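Local coordinates for hypothetical protein, GDSL-like Lipase/Acylhydrolase family protein (Bacteroides uniformis, PDB 4M8K) that probably hydrolyses ester bonds as a GDSL-like lipase/acylhydrolase, at residues I114-N122 / N168-E176; R147-K158 / S181-I191. All coordinates share one frame; numbering follows the deposited sequence.

Contact 1 (I114-N122 / N168-E176); sequences IILVFGGTN and NITNSELSE. With ACT (acetate ion), chain C.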
# COMPACT_ATOMS: atom_id res chain seq x y z
N ILE A 114 -2.95 -13.11 -1.58
CA ILE A 114 -3.15 -11.82 -2.23
C ILE A 114 -2.36 -10.79 -1.46
O ILE A 114 -2.48 -10.67 -0.21
CB ILE A 114 -4.65 -11.44 -2.33
CG1 ILE A 114 -5.40 -12.42 -3.24
CG2 ILE A 114 -4.83 -10.03 -2.89
CD1 ILE A 114 -6.91 -12.35 -3.08
N ILE A 115 -1.55 -10.00 -2.18
CA ILE A 115 -0.84 -8.86 -1.58
C ILE A 115 -1.32 -7.56 -2.25
O ILE A 115 -1.29 -7.42 -3.48
CB ILE A 115 0.68 -8.99 -1.69
CG1 ILE A 115 1.14 -10.25 -0.96
CG2 ILE A 115 1.36 -7.75 -1.12
CD1 ILE A 115 2.58 -10.59 -1.14
N LEU A 116 -1.79 -6.63 -1.43
CA LEU A 116 -2.19 -5.32 -1.86
C LEU A 116 -1.17 -4.27 -1.39
O LEU A 116 -1.03 -4.00 -0.20
CB LEU A 116 -3.60 -5.02 -1.36
CG LEU A 116 -4.64 -6.11 -1.62
CD1 LEU A 116 -5.94 -5.71 -0.94
CD2 LEU A 116 -4.89 -6.39 -3.10
N VAL A 117 -0.47 -3.69 -2.37
CA VAL A 117 0.56 -2.67 -2.15
C VAL A 117 -0.11 -1.33 -2.39
O VAL A 117 -0.67 -1.10 -3.47
CB VAL A 117 1.76 -2.83 -3.12
CG1 VAL A 117 2.85 -1.83 -2.78
CG2 VAL A 117 2.32 -4.23 -3.05
N PHE A 118 -0.08 -0.46 -1.36
CA PHE A 118 -0.76 0.84 -1.40
C PHE A 118 0.17 1.92 -0.85
O PHE A 118 0.07 2.38 0.29
CB PHE A 118 -2.06 0.74 -0.61
CG PHE A 118 -3.02 1.86 -0.79
CD1 PHE A 118 -2.70 3.04 -1.48
CD2 PHE A 118 -4.29 1.73 -0.27
CE1 PHE A 118 -3.61 4.00 -1.64
CE2 PHE A 118 -5.24 2.71 -0.44
CZ PHE A 118 -4.90 3.86 -1.11
N GLY A 119 1.10 2.33 -1.69
CA GLY A 119 2.14 3.30 -1.34
C GLY A 119 2.45 4.30 -2.45
O GLY A 119 1.87 4.27 -3.60
N GLY A 120 3.33 5.22 -2.09
CA GLY A 120 3.74 6.29 -2.99
C GLY A 120 3.25 7.66 -2.65
O GLY A 120 3.87 8.65 -3.04
N THR A 121 2.16 7.74 -1.89
CA THR A 121 1.70 9.07 -1.44
C THR A 121 2.79 9.88 -0.71
O THR A 121 3.02 11.05 -0.98
CB THR A 121 0.42 8.95 -0.59
OG1 THR A 121 -0.62 8.41 -1.38
CG2 THR A 121 0.00 10.33 -0.10
N ASN A 122 3.49 9.26 0.22
CA ASN A 122 4.51 9.96 0.95
C ASN A 122 5.74 10.27 0.08
O ASN A 122 6.36 11.33 0.24
CB ASN A 122 4.89 9.17 2.19
CG ASN A 122 3.77 9.16 3.22
OD1 ASN A 122 3.33 10.22 3.70
ND2 ASN A 122 3.29 7.97 3.55
N ASN A 168 -1.07 -3.50 -7.16
CA ASN A 168 -0.67 -2.19 -6.74
C ASN A 168 -1.88 -1.25 -6.73
O ASN A 168 -2.76 -1.32 -7.61
CB ASN A 168 0.37 -1.60 -7.66
CG ASN A 168 1.04 -0.36 -7.05
OD1 ASN A 168 1.72 -0.44 -6.01
ND2 ASN A 168 0.87 0.77 -7.69
N ILE A 169 -1.89 -0.35 -5.77
CA ILE A 169 -2.99 0.60 -5.65
C ILE A 169 -2.38 2.01 -5.68
O ILE A 169 -1.60 2.37 -4.78
CB ILE A 169 -3.76 0.41 -4.36
CG1 ILE A 169 -4.44 -0.95 -4.30
CG2 ILE A 169 -4.85 1.49 -4.21
CD1 ILE A 169 -5.02 -1.25 -2.89
N THR A 170 -2.74 2.78 -6.72
CA THR A 170 -2.26 4.18 -6.91
C THR A 170 -3.27 5.21 -6.42
O THR A 170 -4.35 5.39 -6.99
CB THR A 170 -1.89 4.46 -8.39
OG1 THR A 170 -0.85 3.58 -8.79
CG2 THR A 170 -1.42 5.91 -8.60
N ASN A 171 -2.93 5.88 -5.32
CA ASN A 171 -3.70 7.02 -4.85
C ASN A 171 -3.94 8.06 -5.95
O ASN A 171 -3.11 8.26 -6.84
CB ASN A 171 -3.00 7.71 -3.68
CG ASN A 171 -3.91 8.64 -2.90
OD1 ASN A 171 -5.11 8.66 -3.10
ND2 ASN A 171 -3.32 9.44 -2.03
N SER A 172 -5.08 8.73 -5.86
CA SER A 172 -5.32 9.90 -6.69
C SER A 172 -4.51 11.08 -6.17
O SER A 172 -4.07 11.09 -5.02
CB SER A 172 -6.80 10.24 -6.69
OG SER A 172 -7.22 10.47 -5.35
N GLU A 173 -4.33 12.07 -7.04
CA GLU A 173 -3.78 13.39 -6.70
C GLU A 173 -2.29 13.37 -6.31
O GLU A 173 -1.81 14.23 -5.61
CB GLU A 173 -4.64 14.06 -5.62
CG GLU A 173 -6.10 14.18 -6.06
CD GLU A 173 -7.00 14.70 -4.97
OE1 GLU A 173 -7.25 13.99 -3.99
OE2 GLU A 173 -7.48 15.83 -5.08
N LEU A 174 -1.56 12.39 -6.81
CA LEU A 174 -0.09 12.37 -6.65
C LEU A 174 0.63 13.04 -7.81
O LEU A 174 0.04 13.27 -8.85
CB LEU A 174 0.40 10.94 -6.48
CG LEU A 174 -0.21 10.17 -5.29
CD1 LEU A 174 0.53 8.86 -5.14
CD2 LEU A 174 -0.23 10.93 -3.96
N SER A 175 1.92 13.33 -7.65
CA SER A 175 2.70 13.90 -8.74
C SER A 175 2.58 13.08 -9.97
O SER A 175 2.41 11.88 -9.92
CB SER A 175 4.18 14.04 -8.34
OG SER A 175 4.86 12.82 -8.21
N GLU A 176 2.70 13.76 -11.11
CA GLU A 176 2.75 13.13 -12.41
C GLU A 176 3.82 12.10 -12.46
O GLU A 176 3.61 11.00 -12.94
CB GLU A 176 3.04 14.19 -13.47
CG GLU A 176 2.49 13.84 -14.84
CD GLU A 176 2.49 15.03 -15.81
OE1 GLU A 176 3.51 15.77 -15.94
OE2 GLU A 176 1.44 15.23 -16.44
C ACT C . 0.34 8.98 4.85
O ACT C . -0.11 9.70 5.75
OXT ACT C . 1.08 8.04 5.13
CH3 ACT C . 0.00 9.21 3.40
O HOH W 1 -0.68 4.79 -3.74
O HOH W 2 1.80 1.36 -4.15
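V117 and N168 form a parallel beta bridge where strand 114-118 runs beside residues 168-170 of strand 165-170, their axes approaching to 4.7 Å at 27°. I169 N donates to V117 O at 2.7 Å. Beyond this bond, water joins the two segments: one molecule accepts from G119 N and donates to N168 OD1, while a second donates to G119 O and I169 O and accepts from N171 N. The other end of the N168 amide, ND2, turns to N193. With CG anti to the backbone N (chi1 -167°), the F118 ring lies under the I169 side chain, whose methyl CG2 sits over the ring centre, 3.6 Å from the centroid, in a CH-pi contact. The ring also meets W64. Replacing F118 with an alanine would probably leave I169 CG2 without the surface it rests on and open a gap beside W64. N171 ND2 donates to T121 OG1 (3.0 Å, 152° at the hydrogen), and as N171 OD1 is bonded to K201, the amide is fixed at both ends. L174 straddles the start of helix 121-126, its CD2 lying 3.6 Å from T121 OG1 and its CD1 3.9 Å from G120 C. The adjoining N122 gives ND2 to OXT of an acetate, probably a crystallisation component, at 2.7 Å. With G84 N, it recalls the oxyanion hole of SGNH-type hydrolases; S29 and H205, like G84 bonded to the ion, are probably the catalytic pair. The I169-F118 packing thus combines with a partly water-borne polar network that probably helps hold the turn into the acetate site.

Contact 2 (R147-K158 / S181-I191); sequences RPAFCYLLASLK and SMDEICRHYGI
R147 reaches S181 through a side chain extended from CG to NE (chi3 180°), while F150 holds CG anti to its own backbone N (chi1 -167°), which sends the ring to M182. The arginine bond is nearly straight and lies in the guanidinium plane, with R147 NE 2.8 Å from S181 OG; the same hydroxyl also bonds the backbone O of E177, so it accepts from the arginine and donates to E177. M182 is a selenomethionine whose CG stands over the centre of the F150 ring, 3.5 Å from the centroid, and whose SE, next along the chain, lies obliquely 4.2 Å from that centroid, a Met-aromatic contact. C186 SG meets the same ring at its edge. Two residues of helix 176-189 act as knobs into holes. I185 fits among R147, F150, C151 and L154, with CD1 3.6 Å from C151 SG and CG2 3.5 Å from F150 CD2. Y189 fits among C151, L154, A155 and K158: A155 N lies over one face of its ring and H188 CD2 over the other, and A155 CB comes to 3.6 Å from CE1. K158, bent at chi3, lays CE 3.4 Å from Y189 O. A Schellman motif at G190 follows, and I191 beyond it packs on L154, CG1 against CD1. The helices run roughly parallel, at 32°, with axes 9.9 Å apart. They pack side by side against the central parallel sheet: L153 and L157 rest on V117 of strand 114-118, whereas F150, M182 and C186 press on N168 of strand 165-170.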
# COMPACT_ATOMS: atom_id res chain seq x y z
N ARG A 147 11.96 5.60 -8.41
CA ARG A 147 11.87 4.56 -9.43
C ARG A 147 12.70 3.30 -9.10
O ARG A 147 12.14 2.20 -9.17
CB ARG A 147 12.23 5.09 -10.79
CG ARG A 147 11.16 6.05 -11.33
CD ARG A 147 11.70 6.79 -12.54
NE ARG A 147 10.72 7.73 -13.11
CZ ARG A 147 11.04 8.68 -13.99
NH1 ARG A 147 12.31 8.83 -14.37
NH2 ARG A 147 10.11 9.48 -14.49
N PRO A 148 14.00 3.44 -8.74
CA PRO A 148 14.68 2.20 -8.35
C PRO A 148 14.00 1.47 -7.18
O PRO A 148 13.88 0.26 -7.22
CB PRO A 148 16.07 2.68 -7.96
CG PRO A 148 16.26 4.02 -8.65
CD PRO A 148 14.89 4.61 -8.72
N ALA A 149 13.55 2.21 -6.15
CA ALA A 149 12.87 1.60 -4.99
C ALA A 149 11.59 0.83 -5.33
O ALA A 149 11.42 -0.29 -4.86
CB ALA A 149 12.60 2.65 -3.93
N PHE A 150 10.74 1.39 -6.19
CA PHE A 150 9.49 0.76 -6.59
C PHE A 150 9.75 -0.41 -7.50
O PHE A 150 9.10 -1.44 -7.41
CB PHE A 150 8.54 1.78 -7.26
CG PHE A 150 7.15 1.27 -7.40
CD1 PHE A 150 6.28 1.21 -6.32
CD2 PHE A 150 6.71 0.83 -8.65
CE1 PHE A 150 5.00 0.67 -6.48
CE2 PHE A 150 5.41 0.33 -8.81
CZ PHE A 150 4.57 0.25 -7.72
N CYS A 151 10.74 -0.28 -8.39
CA CYS A 151 11.17 -1.47 -9.13
C CYS A 151 11.63 -2.57 -8.15
O CYS A 151 11.31 -3.75 -8.31
CB CYS A 151 12.32 -1.12 -10.08
SG CYS A 151 11.95 0.03 -11.46
N TYR A 152 12.47 -2.20 -7.17
CA TYR A 152 13.05 -3.21 -6.28
C TYR A 152 11.89 -3.87 -5.51
O TYR A 152 11.89 -5.08 -5.25
CB TYR A 152 14.15 -2.60 -5.40
CG TYR A 152 14.63 -3.45 -4.21
CD1 TYR A 152 13.94 -3.45 -2.99
CD2 TYR A 152 15.76 -4.21 -4.29
CE1 TYR A 152 14.39 -4.21 -1.89
CE2 TYR A 152 16.23 -4.94 -3.20
CZ TYR A 152 15.55 -4.94 -2.02
OH TYR A 152 16.00 -5.69 -0.98
N LEU A 153 10.89 -3.07 -5.19
CA LEU A 153 9.73 -3.53 -4.42
C LEU A 153 9.01 -4.63 -5.15
O LEU A 153 8.83 -5.74 -4.63
CB LEU A 153 8.78 -2.35 -4.13
CG LEU A 153 7.54 -2.68 -3.29
CD1 LEU A 153 7.91 -3.22 -1.92
CD2 LEU A 153 6.65 -1.46 -3.13
N LEU A 154 8.56 -4.33 -6.36
CA LEU A 154 7.82 -5.36 -7.11
C LEU A 154 8.72 -6.56 -7.43
O LEU A 154 8.27 -7.70 -7.36
CB LEU A 154 7.20 -4.80 -8.37
CG LEU A 154 6.27 -3.59 -8.18
CD1 LEU A 154 5.50 -3.30 -9.45
CD2 LEU A 154 5.28 -3.81 -7.05
N ALA A 155 9.96 -6.30 -7.76
CA ALA A 155 10.88 -7.38 -8.15
C ALA A 155 11.03 -8.32 -7.00
O ALA A 155 10.93 -9.52 -7.16
CB ALA A 155 12.23 -6.82 -8.57
N SER A 156 11.25 -7.76 -5.81
CA SER A 156 11.44 -8.54 -4.58
C SER A 156 10.18 -9.23 -4.07
O SER A 156 10.28 -10.38 -3.65
CB SER A 156 11.99 -7.67 -3.43
OG SER A 156 13.21 -7.09 -3.81
N LEU A 157 9.02 -8.53 -4.11
CA LEU A 157 7.77 -9.20 -3.77
C LEU A 157 7.49 -10.41 -4.67
O LEU A 157 7.05 -11.47 -4.18
CB LEU A 157 6.60 -8.25 -3.87
CG LEU A 157 6.56 -7.26 -2.72
CD1 LEU A 157 5.45 -6.24 -3.00
CD2 LEU A 157 6.39 -7.98 -1.40
N LYS A 158 7.74 -10.28 -5.97
CA LYS A 158 7.53 -11.39 -6.90
C LYS A 158 8.45 -12.59 -6.59
O LYS A 158 8.03 -13.72 -6.72
CB LYS A 158 7.70 -10.95 -8.36
CG LYS A 158 6.49 -10.19 -8.88
CD LYS A 158 6.73 -9.50 -10.21
CE LYS A 158 6.99 -10.46 -11.35
NZ LYS A 158 5.86 -11.36 -11.52
N SER A 181 5.34 6.75 -13.03
CA SER A 181 6.39 5.77 -12.71
C SER A 181 5.78 4.46 -12.19
O SER A 181 6.17 3.38 -12.63
CB SER A 181 7.40 6.33 -11.71
OG SER A 181 8.09 7.47 -12.22
N MSE A 182 4.83 4.53 -11.26
CA MSE A 182 4.21 3.28 -10.73
C MSE A 182 3.50 2.53 -11.86
O MSE A 182 3.57 1.30 -11.93
CB MSE A 182 3.27 3.57 -9.58
CG MSE A 182 4.10 3.69 -8.34
SE MSE A 182 3.09 3.74 -6.66
CE MSE A 182 1.93 5.28 -7.03
N ASP A 183 2.88 3.24 -12.79
CA ASP A 183 2.12 2.54 -13.82
C ASP A 183 3.07 1.83 -14.77
O ASP A 183 2.85 0.69 -15.14
CB ASP A 183 1.21 3.49 -14.58
CG ASP A 183 0.10 2.75 -15.31
OD1 ASP A 183 -0.63 1.97 -14.72
OD2 ASP A 183 -0.04 2.91 -16.49
N GLU A 184 4.13 2.53 -15.16
CA GLU A 184 5.16 1.96 -16.03
C GLU A 184 5.87 0.74 -15.39
O GLU A 184 6.12 -0.29 -16.03
CB GLU A 184 6.20 3.02 -16.37
CG GLU A 184 7.45 2.48 -17.06
CD GLU A 184 7.17 1.81 -18.40
OE1 GLU A 184 6.01 1.81 -18.89
OE2 GLU A 184 8.11 1.29 -19.01
N ILE A 185 6.24 0.88 -14.13
CA ILE A 185 6.92 -0.19 -13.42
C ILE A 185 5.98 -1.38 -13.15
O ILE A 185 6.43 -2.53 -13.33
CB ILE A 185 7.59 0.34 -12.09
CG1 ILE A 185 8.65 1.37 -12.43
CG2 ILE A 185 8.23 -0.79 -11.32
CD1 ILE A 185 9.13 2.20 -11.26
N CYS A 186 4.72 -1.14 -12.75
CA CYS A 186 3.73 -2.20 -12.70
C CYS A 186 3.62 -2.94 -14.03
O CYS A 186 3.62 -4.18 -14.06
CB CYS A 186 2.36 -1.67 -12.37
SG CYS A 186 2.22 -1.20 -10.61
N ARG A 187 3.57 -2.20 -15.12
CA ARG A 187 3.53 -2.84 -16.47
C ARG A 187 4.80 -3.70 -16.73
O ARG A 187 4.71 -4.84 -17.24
CB ARG A 187 3.31 -1.79 -17.55
CG ARG A 187 3.26 -2.38 -19.00
CD ARG A 187 4.00 -1.59 -20.10
NE ARG A 187 5.40 -1.25 -19.75
CZ ARG A 187 6.44 -2.07 -19.86
NH1 ARG A 187 6.29 -3.28 -20.36
NH2 ARG A 187 7.66 -1.68 -19.50
N HIS A 188 5.97 -3.19 -16.37
CA HIS A 188 7.19 -3.97 -16.53
C HIS A 188 7.05 -5.33 -15.83
O HIS A 188 7.33 -6.33 -16.40
CB HIS A 188 8.40 -3.23 -15.96
CG HIS A 188 9.70 -4.00 -16.10
ND1 HIS A 188 10.52 -3.89 -17.21
CD2 HIS A 188 10.30 -4.89 -15.28
CE1 HIS A 188 11.57 -4.69 -17.08
NE2 HIS A 188 11.45 -5.32 -15.92
N TYR A 189 6.61 -5.32 -14.58
CA TYR A 189 6.55 -6.53 -13.77
C TYR A 189 5.24 -7.33 -13.92
O TYR A 189 5.09 -8.39 -13.31
CB TYR A 189 6.85 -6.18 -12.31
CG TYR A 189 8.33 -5.86 -12.08
CD1 TYR A 189 9.29 -6.86 -12.02
CD2 TYR A 189 8.76 -4.54 -11.98
CE1 TYR A 189 10.63 -6.55 -11.80
CE2 TYR A 189 10.08 -4.22 -11.80
CZ TYR A 189 11.01 -5.23 -11.69
OH TYR A 189 12.34 -4.85 -11.53
N GLY A 190 4.34 -6.88 -14.80
CA GLY A 190 3.09 -7.61 -15.05
C GLY A 190 2.19 -7.60 -13.82
O GLY A 190 1.51 -8.56 -13.55
N ILE A 191 2.28 -6.54 -13.03
CA ILE A 191 1.42 -6.37 -11.88
C ILE A 191 0.28 -5.40 -12.20
O ILE A 191 0.53 -4.24 -12.66
CB ILE A 191 2.21 -5.76 -10.71
CG1 ILE A 191 3.31 -6.68 -10.19
CG2 ILE A 191 1.27 -5.33 -9.57
CD1 ILE A 191 2.87 -8.07 -9.87

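In the fold
After a short N-terminal helix the chain lays down strand 22-27, helix 64-71 and strand 75-81, then strand 114-118, where contact 1 begins. It runs on through helix 121-126 into helix 146-160, the first half of contact 2, and returns as strand 165-170 to close the loop of contact 1. Helix 176-189 next closes contact 2 before strand 192-195 joins the edge of the sheet. The two loops therefore cross, since their segments alternate along the chain. Successive beta-alpha-beta units are tied together: contact 1 joins neighbouring strands and contact 2 the helices packed over them. They meet where M182 SE nears G119 O and where F150 and C186 touch N168.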